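Dicer Related Helicase (Caenorhabditis elegans, PDB 6M6Q) probably hydrolyses ATP as an RNA-binding helicase of the RIG-I-like receptor family in RNA interference and innate immunity, and is represented here by its N-terminal domain. Local coordinates at residues V39-T44 with T230-D235; P82-I87 with Y103-H108. All blocks are in the same frame, centred on the assembly; numbering follows the deposited sequence. Where two conformers were deposited one is given.

Contact 1. Residues V39-T44 with T230-D235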
ATOM      1  N   VAL B  39     -19.692 -10.307   6.680  1.00 51.71           N
ATOM      2  CA  VAL B  39     -21.159 -10.015   6.563  1.00 54.99           C
ATOM      3  C   VAL B  39     -21.613 -10.301   5.119  1.00 54.83           C
ATOM      4  O   VAL B  39     -22.641 -10.985   4.940  1.00 55.04           O
ATOM      5  CB  VAL B  39     -21.476  -8.560   6.991  1.00 57.94           C
ATOM      6  CG1 VAL B  39     -22.851  -8.098   6.520  1.00 59.83           C
ATOM      7  CG2 VAL B  39     -21.351  -8.371   8.500  1.00 57.41           C
ATOM      8  N   CYS B  40     -20.856  -9.839   4.127  1.00 56.57           N
ATOM      9  CA  CYS B  40     -21.147 -10.069   2.688  1.00 64.73           C
ATOM     10  C   CYS B  40     -21.130 -11.580   2.393  1.00 62.84           C
ATOM     11  O   CYS B  40     -21.977 -12.025   1.627  1.00 71.18           O
ATOM     12  CB  CYS B  40     -20.161  -9.329   1.783  1.00 66.77           C
ATOM     13  SG  CYS B  40     -20.247  -7.522   1.908  1.00 64.94           S
ATOM     14  N   VAL B  41     -20.218 -12.332   3.006  1.00 59.94           N
ATOM     15  CA  VAL B  41     -20.054 -13.794   2.764  1.00 61.75           C
ATOM     16  C   VAL B  41     -21.177 -14.548   3.482  1.00 63.21           C
ATOM     17  O   VAL B  41     -21.735 -15.469   2.883  1.00 73.17           O
ATOM     18  CB  VAL B  41     -18.668 -14.288   3.205  1.00 67.17           C
ATOM     19  CG1 VAL B  41     -18.617 -15.810   3.298  1.00 72.60           C
ATOM     20  CG2 VAL B  41     -17.571 -13.763   2.287  1.00 63.89           C
ATOM     21  N   GLU B  42     -21.523 -14.118   4.698  1.00 66.12           N
ATOM     22  CA  GLU B  42     -22.636 -14.666   5.526  1.00 64.80           C
ATOM     23  C   GLU B  42     -23.955 -14.583   4.751  1.00 63.71           C
ATOM     24  O   GLU B  42     -24.769 -15.496   4.912  1.00 64.04           O
ATOM     25  CB  GLU B  42     -22.728 -13.889   6.837  1.00 71.57           C
ATOM     26  CG  GLU B  42     -23.773 -14.410   7.814  1.00 80.80           C
ATOM     27  CD  GLU B  42     -23.941 -13.527   9.047  1.00 95.41           C
ATOM     28  OE1 GLU B  42     -23.981 -12.282   8.886  1.00103.60           O
ATOM     29  OE2 GLU B  42     -23.998 -14.075  10.168  1.00101.68           O
ATOM     30  N   SER B  43     -24.145 -13.518   3.949  1.00 69.18           N
ATOM     31  CA  SER B  43     -25.434 -13.144   3.292  1.00 71.95           C
ATOM     32  C   SER B  43     -25.723 -14.031   2.073  1.00 78.69           C
ATOM     33  O   SER B  43     -26.895 -14.101   1.674  1.00 80.96           O
ATOM     34  CB  SER B  43     -25.457 -11.686   2.905  1.00 68.15           C
ATOM     35  OG  SER B  43     -24.534 -11.423   1.874  1.00 65.30           O
ATOM     36  N   THR B  44     -24.705 -14.693   1.506  1.00 96.49           N
ATOM     37  CA  THR B  44     -24.866 -15.654   0.374  1.00 94.39           C
ATOM     38  C   THR B  44     -25.682 -16.860   0.869  1.00 97.47           C
ATOM     39  O   THR B  44     -25.152 -17.639   1.687  1.00 91.49           O
ATOM     40  CB  THR B  44     -23.510 -16.058  -0.235  1.00 87.98           C
ATOM     41  OG1 THR B  44     -22.739 -16.748   0.749  1.00 85.35           O
ATOM     42  CG2 THR B  44     -22.716 -14.877  -0.752  1.00 86.00           C
ATOM     43  N   THR B 230     -18.491 -16.445   9.854  1.00 58.87           N
ATOM     44  CA  THR B 230     -18.213 -17.500   8.825  1.00 59.52           C
ATOM     45  C   THR B 230     -16.887 -18.217   9.130  1.00 58.79           C
ATOM     46  O   THR B 230     -15.958 -17.591   9.649  1.00 65.46           O
ATOM     47  CB  THR B 230     -18.255 -16.970   7.375  1.00 57.60           C
ATOM     48  OG1 THR B 230     -17.086 -16.209   7.065  1.00 59.85           O
ATOM     49  CG2 THR B 230     -19.489 -16.149   7.081  1.00 59.19           C
ATOM     50  N   ASP B 231     -16.803 -19.488   8.785  1.00 64.36           N
ATOM     51  CA  ASP B 231     -15.548 -20.274   8.867  1.00 67.03           C
ATOM     52  C   ASP B 231     -14.609 -19.791   7.764  1.00 62.94           C
ATOM     53  O   ASP B 231     -13.388 -19.686   8.039  1.00 66.44           O
ATOM     54  CB  ASP B 231     -15.838 -21.777   8.801  1.00 75.66           C
ATOM     55  CG  ASP B 231     -16.599 -22.288  10.020  1.00 79.68           C
ATOM     56  OD1 ASP B 231     -16.221 -23.351  10.549  1.00 84.03           O
ATOM     57  OD2 ASP B 231     -17.549 -21.601  10.447  1.00 82.27           O
ATOM     58  N   LEU B 232     -15.170 -19.434   6.595  1.00 58.37           N
ATOM     59  CA  LEU B 232     -14.423 -19.082   5.350  1.00 58.17           C
ATOM     60  C   LEU B 232     -13.461 -17.919   5.627  1.00 61.02           C
ATOM     61  O   LEU B 232     -12.285 -18.020   5.227  1.00 70.78           O
ATOM     62  CB  LEU B 232     -15.426 -18.715   4.254  1.00 61.07           C
ATOM     63  CG  LEU B 232     -14.851 -18.506   2.851  1.00 65.55           C
ATOM     64  CD1 LEU B 232     -15.840 -18.980   1.797  1.00 71.88           C
ATOM     65  CD2 LEU B 232     -14.480 -17.046   2.601  1.00 65.08           C
ATOM     66  N   VAL B 233     -13.952 -16.842   6.238  1.00 58.22           N
ATOM     67  CA  VAL B 233     -13.169 -15.601   6.477  1.00 55.28           C
ATOM     68  C   VAL B 233     -12.242 -15.852   7.668  1.00 51.49           C
ATOM     69  O   VAL B 233     -11.076 -15.449   7.613  1.00 55.53           O
ATOM     70  CB  VAL B 233     -14.089 -14.378   6.693  1.00 59.06           C
ATOM     71  CG1 VAL B 233     -13.294 -13.116   7.041  1.00 57.24           C
ATOM     72  CG2 VAL B 233     -14.983 -14.123   5.476  1.00 56.05           C
ATOM     73  N   GLU B 234     -12.712 -16.576   8.665  1.00 55.61           N
ATOM     74  CA  GLU B 234     -11.915 -16.892   9.872  1.00 63.15           C
ATOM     75  C   GLU B 234     -10.579 -17.549   9.478  1.00 69.56           C
ATOM     76  O   GLU B 234      -9.549 -17.045   9.920  1.00 80.47           O
ATOM     77  CB  GLU B 234     -12.705 -17.791  10.811  1.00 67.08           C
ATOM     78  CG  GLU B 234     -11.949 -18.102  12.087  1.00 72.98           C
ATOM     79  CD  GLU B 234     -11.771 -16.913  13.013  1.00 77.57           C
ATOM     80  OE1 GLU B 234     -12.818 -16.318  13.417  1.00 73.11           O
ATOM     81  OE2 GLU B 234     -10.585 -16.577  13.345  1.00 83.85           O
ATOM     82  N   ASP B 235     -10.615 -18.645   8.695  1.00 70.19           N
ATOM     83  CA  ASP B 235      -9.412 -19.456   8.331  0.50 68.02           C
ATOM     84  C   ASP B 235      -8.597 -18.732   7.241  1.00 65.39           C
ATOM     85  O   ASP B 235      -7.367 -19.126   7.000  1.00 67.31           O
ATOM     86  CB  ASP B 235      -9.816 -20.873   7.904  0.50 74.06           C
ATOM     87  CG  ASP B 235     -10.098 -21.026   6.418  0.50 81.92           C
ATOM     88  OD1 ASP B 235     -11.275 -21.263   6.068  0.50 97.49           O
ATOM     89  OD2 ASP B 235      -9.128 -20.943   5.619  0.50 74.33           O
TER

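Contact 2. Residues P82-I87 with Y103-H108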
ATOM      1  N   PRO B  82      -3.681 -33.921  -9.281  1.00 72.35           N
ATOM      2  CA  PRO B  82      -2.827 -34.805 -10.078  1.00 70.03           C
ATOM      3  C   PRO B  82      -1.678 -35.456  -9.279  1.00 71.87           C
ATOM      4  O   PRO B  82      -1.405 -36.614  -9.511  1.00 81.21           O
ATOM      5  CB  PRO B  82      -2.265 -33.886 -11.169  1.00 67.85           C
ATOM      6  CG  PRO B  82      -3.266 -32.758 -11.252  1.00 73.16           C
ATOM      7  CD  PRO B  82      -3.756 -32.563  -9.833  1.00 68.21           C
ATOM      8  N   ASP B  83      -1.037 -34.708  -8.374  1.00 61.95           N
ATOM      9  CA  ASP B  83       0.071 -35.227  -7.533  1.00 59.51           C
ATOM     10  C   ASP B  83      -0.494 -36.217  -6.500  1.00 58.19           C
ATOM     11  O   ASP B  83       0.097 -37.287  -6.370  1.00 55.05           O
ATOM     12  CB  ASP B  83       0.856 -34.107  -6.873  1.00 62.63           C
ATOM     13  CG  ASP B  83       1.589 -33.242  -7.870  1.00 65.01           C
ATOM     14  OD1 ASP B  83       2.510 -33.755  -8.506  1.00 65.97           O
ATOM     15  OD2 ASP B  83       1.229 -32.054  -7.993  1.00 73.66           O
ATOM     16  N   MET B  84      -1.635 -35.911  -5.861  1.00 49.50           N
ATOM     17  CA  MET B  84      -2.313 -36.847  -4.922  1.00 49.07           C
ATOM     18  C   MET B  84      -2.536 -38.190  -5.618  1.00 54.47           C
ATOM     19  O   MET B  84      -2.207 -39.233  -4.995  1.00 62.03           O
ATOM     20  CB  MET B  84      -3.660 -36.317  -4.431  1.00 49.18           C
ATOM     21  CG  MET B  84      -4.320 -37.191  -3.344  1.00 49.01           C
ATOM     22  SD  MET B  84      -3.223 -37.483  -1.910  1.00 53.21           S
ATOM     23  CE  MET B  84      -3.605 -36.076  -0.875  1.00 55.72           C
ATOM     24  N   ILE B  85      -3.073 -38.174  -6.841  1.00 54.33           N
ATOM     25  CA  ILE B  85      -3.428 -39.410  -7.593  1.00 59.90           C
ATOM     26  C   ILE B  85      -2.140 -40.179  -7.873  1.00 59.21           C
ATOM     27  O   ILE B  85      -2.162 -41.426  -7.718  1.00 62.94           O
ATOM     28  CB  ILE B  85      -4.213 -39.090  -8.885  1.00 70.74           C
ATOM     29  CG1 ILE B  85      -5.606 -38.533  -8.564  1.00 69.34           C
ATOM     30  CG2 ILE B  85      -4.291 -40.308  -9.817  1.00 66.17           C
ATOM     31  CD1 ILE B  85      -6.178 -37.666  -9.658  1.00 66.62           C
ATOM     32  N   LYS B  86      -1.039 -39.468  -8.160  1.00 54.01           N
ATOM     33  CA  LYS B  86       0.269 -40.103  -8.504  1.00 59.69           C
ATOM     34  C   LYS B  86       0.852 -40.786  -7.255  1.00 57.19           C
ATOM     35  O   LYS B  86       1.329 -41.919  -7.381  1.00 58.77           O
ATOM     36  CB  LYS B  86       1.245 -39.081  -9.085  1.00 57.61           C
ATOM     37  CG  LYS B  86       1.040 -38.753 -10.553  1.00 55.98           C
ATOM     38  CD  LYS B  86       1.982 -37.696 -11.023  1.00 60.42           C
ATOM     39  CE  LYS B  86       1.544 -37.025 -12.301  1.00 66.26           C
ATOM     40  NZ  LYS B  86       2.381 -35.836 -12.577  1.00 69.99           N
ATOM     41  N   ILE B  87       0.769 -40.129  -6.093  1.00 52.82           N
ATOM     42  CA  ILE B  87       1.264 -40.660  -4.791  1.00 55.05           C
ATOM     43  C   ILE B  87       0.539 -41.990  -4.516  1.00 52.01           C
ATOM     44  O   ILE B  87       1.224 -42.975  -4.219  1.00 46.89           O
ATOM     45  CB  ILE B  87       1.067 -39.624  -3.650  1.00 58.32           C
ATOM     46  CG1 ILE B  87       1.860 -38.319  -3.883  1.00 61.08           C
ATOM     47  CG2 ILE B  87       1.370 -40.235  -2.287  1.00 55.31           C
ATOM     48  CD1 ILE B  87       3.351 -38.387  -3.581  1.00 60.23           C
ATOM     49  N   TYR B 103       1.297 -33.455   2.913  1.00 59.40           N
ATOM     50  CA  TYR B 103       2.006 -32.318   2.289  1.00 65.16           C
ATOM     51  C   TYR B 103       1.204 -31.832   1.076  1.00 66.02           C
ATOM     52  O   TYR B 103       1.079 -30.617   0.890  1.00 70.28           O
ATOM     53  CB  TYR B 103       3.439 -32.679   1.912  1.00 69.66           C
ATOM     54  CG  TYR B 103       4.269 -31.463   1.600  1.00 91.00           C
ATOM     55  CD1 TYR B 103       4.767 -30.657   2.619  1.00 96.38           C
ATOM     56  CD2 TYR B 103       4.442 -31.029   0.290  1.00 92.21           C
ATOM     57  CE1 TYR B 103       5.503 -29.511   2.341  1.00 86.87           C
ATOM     58  CE2 TYR B 103       5.166 -29.880  -0.002  1.00 86.44           C
ATOM     59  CZ  TYR B 103       5.709 -29.128   1.026  1.00 84.95           C
ATOM     60  OH  TYR B 103       6.429 -28.008   0.743  1.00101.40           O
ATOM     61  N   VAL B 104       0.633 -32.751   0.305  1.00 60.63           N
ATOM     62  CA  VAL B 104      -0.240 -32.415  -0.858  1.00 57.29           C
ATOM     63  C   VAL B 104      -1.562 -31.781  -0.346  1.00 59.11           C
ATOM     64  O   VAL B 104      -1.967 -30.766  -0.898  1.00 58.05           O
ATOM     65  CB  VAL B 104      -0.455 -33.654  -1.744  1.00 52.66           C
ATOM     66  CG1 VAL B 104      -1.531 -33.451  -2.797  1.00 55.40           C
ATOM     67  CG2 VAL B 104       0.843 -34.059  -2.399  1.00 54.03           C
ATOM     68  N   THR B 105      -2.140 -32.289   0.740  1.00 57.38           N
ATOM     69  CA  THR B 105      -3.370 -31.739   1.370  1.00 55.02           C
ATOM     70  C   THR B 105      -3.124 -30.314   1.889  1.00 55.89           C
ATOM     71  O   THR B 105      -3.980 -29.437   1.625  1.00 53.87           O
ATOM     72  CB  THR B 105      -3.878 -32.672   2.465  1.00 54.04           C
ATOM     73  OG1 THR B 105      -4.024 -33.943   1.842  1.00 63.97           O
ATOM     74  CG2 THR B 105      -5.205 -32.237   3.048  1.00 52.40           C
ATOM     75  N   LEU B 106      -2.012 -30.076   2.585  1.00 56.16           N
ATOM     76  CA  LEU B 106      -1.642 -28.725   3.108  1.00 56.11           C
ATOM     77  C   LEU B 106      -1.402 -27.768   1.940  1.00 58.12           C
ATOM     78  O   LEU B 106      -1.933 -26.673   1.990  1.00 72.92           O
ATOM     79  CB  LEU B 106      -0.396 -28.806   3.993  1.00 59.78           C
ATOM     80  CG  LEU B 106      -0.582 -29.505   5.337  1.00 66.62           C
ATOM     81  CD1 LEU B 106       0.765 -29.904   5.926  1.00 71.27           C
ATOM     82  CD2 LEU B 106      -1.365 -28.635   6.311  1.00 63.46           C
ATOM     83  N   ARG B 107      -0.653 -28.180   0.917  1.00 55.12           N
ATOM     84  CA  ARG B 107      -0.372 -27.350  -0.289  1.00 55.98           C
ATOM     85  C   ARG B 107      -1.711 -26.961  -0.944  1.00 54.12           C
ATOM     86  O   ARG B 107      -1.843 -25.844  -1.425  1.00 53.49           O
ATOM     87  CB  ARG B 107       0.527 -28.133  -1.259  1.00 66.81           C
ATOM     88  CG  ARG B 107       1.074 -27.332  -2.438  1.00 77.14           C
ATOM     89  CD  ARG B 107       0.355 -27.580  -3.768  1.00 77.47           C
ATOM     90  NE  ARG B 107       0.758 -28.813  -4.446  1.00 84.60           N
ATOM     91  CZ  ARG B 107       0.032 -29.437  -5.381  1.00 87.11           C
ATOM     92  NH1 ARG B 107       0.470 -30.554  -5.938  1.00 72.02           N
ATOM     93  NH2 ARG B 107      -1.143 -28.950  -5.743  1.00104.65           N
ATOM     94  N   HIS B 108      -2.666 -27.878  -0.940  1.00 55.26           N
ATOM     95  CA  HIS B 108      -3.958 -27.735  -1.636  1.00 55.51           C
ATOM     96  C   HIS B 108      -4.768 -26.643  -0.947  1.00 56.49           C
ATOM     97  O   HIS B 108      -5.380 -25.819  -1.653  1.00 63.21           O
ATOM     98  CB  HIS B 108      -4.676 -29.081  -1.671  1.00 54.05           C
ATOM     99  CG  HIS B 108      -5.998 -29.045  -2.341  1.00 51.65           C
ATOM    100  ND1 HIS B 108      -7.193 -28.927  -1.630  1.00 52.80           N
ATOM    101  CD2 HIS B 108      -6.330 -29.138  -3.641  1.00 47.60           C
ATOM    102  CE1 HIS B 108      -8.198 -28.929  -2.474  1.00 53.74           C
ATOM    103  NE2 HIS B 108      -7.694 -29.047  -3.719  1.00 53.94           N
TER

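Contact 1. Residues V39-T44 with T230-D235
Van der Waals packing, mostly between apolar side-chain groups, joins the C-terminal part of helix 33-42 to the start of helix 231-236, with 175 Å² buried and no hydrogen bond across. Val41 carries it with both methyls. CG1, anti to the backbone N (chi1 165°), lies 3.9 Å from Thr230 CG2, the two side chains crossing at about a right angle, and touches Leu232 CD2 more loosely, at 4.4 Å. CG2 meets Val233 CG2 tip to tip at 4.1 Å. The Thr230 methyl also rests on the backbone of Glu42, with CG2 3.7 Å from Glu42 N; Glu42 adds its CB, 4.0 Å from the same methyl.

Polar groups bond elsewhere. Thr230 is the N-cap of its helix: its OG1, held between the backbone N and the carbonyl carbon (chi1 75°), accepts a weak, fairly straight bond from Val233 N at 3.3 Å. The same hydroxyl is hydrogen-bonded to OD2 of Asp38. Further along 39-44, Thr44 OG1 donates to Val41 O at 2.7 Å, in the carbonyl plane, and Ser43 OG to Cys40 O at 2.6 Å, from above it; Ser43 OG is also hydrogen-bonded to Tyr51 N.

Phe52 and Ile71 also touch Val41. The chemistry implies a small hydrophobic seam in which Thr230 turns its methyl to the neighbour while its hydroxyl caps one helix and is tied to the other through Asp38.

Contact 2. Residues P82-I87 with Y103-H108
Helix 82-87 and the first half of helix 94-127 run almost exactly antiparallel, their segment axes 173° apart and 10.1 Å from each other at closest approach. Met84 and Val104 are the level partners, with CA atoms 6.4 Å apart. Val104 directs its CB at the opposing helix, and its CG1, anti to the backbone N, packs against the Met84 chain, 3.9 Å from both Met84 CB and CE. Met84 leaves its helix along the flank of the interface, and bends at chi2 and chi3 then carry CE in to Val104, so that the two chains cross obliquely. CE thereby also comes 3.5 Å from Thr105 OG1, a hydroxyl that is hydrogen-bonded to Glu101 O of its own helix.

On the other flank of Val104, Asp83 and Arg107 cross at about a right angle. The Arg107 chain leaves with CG anti to the backbone N, then folds at chi2 and chi3, presenting NH1 to Asp83 OD2 in a 2.7 Å salt bridge. OD2 sits at the guanidinium edge, near its plane, but the carboxylate is turned 86° against that plane, so one oxygen meets one nitrogen instead of a two-pronged pairing. NH2 is engaged separately, in a salt bridge with Asp81 and a hydrogen bond to Gln111; the two aspartates would be expected to favour the charged guanidinium.

A buried apolar centre bordered by a charged pair, between adjacent helices joined by a short connection, is the pattern of an antiparallel helical hairpin, here within an all-helical domain.

From the N terminus the chain passes through helix 33-42, whose end supplies one side of contact 1. It continues through helix 63-72 to helix 82-87, turns, and comes back along helix 94-127, so that contact 2 closes a short loop with 15 residues between its segments. Only after a long, largely helical course does helix 231-236 reach 39-44 and close contact 1, with 185 residues between. Contact 2 is thus nested within that larger loop, not crossed with it. The centres are 27 Å apart and the nearest atoms about 10 Å: contact 2 joins neighbours in sequence far from the chain centre, whereas contact 1 ties together helices far apart in sequence, 33-42 and 231-236.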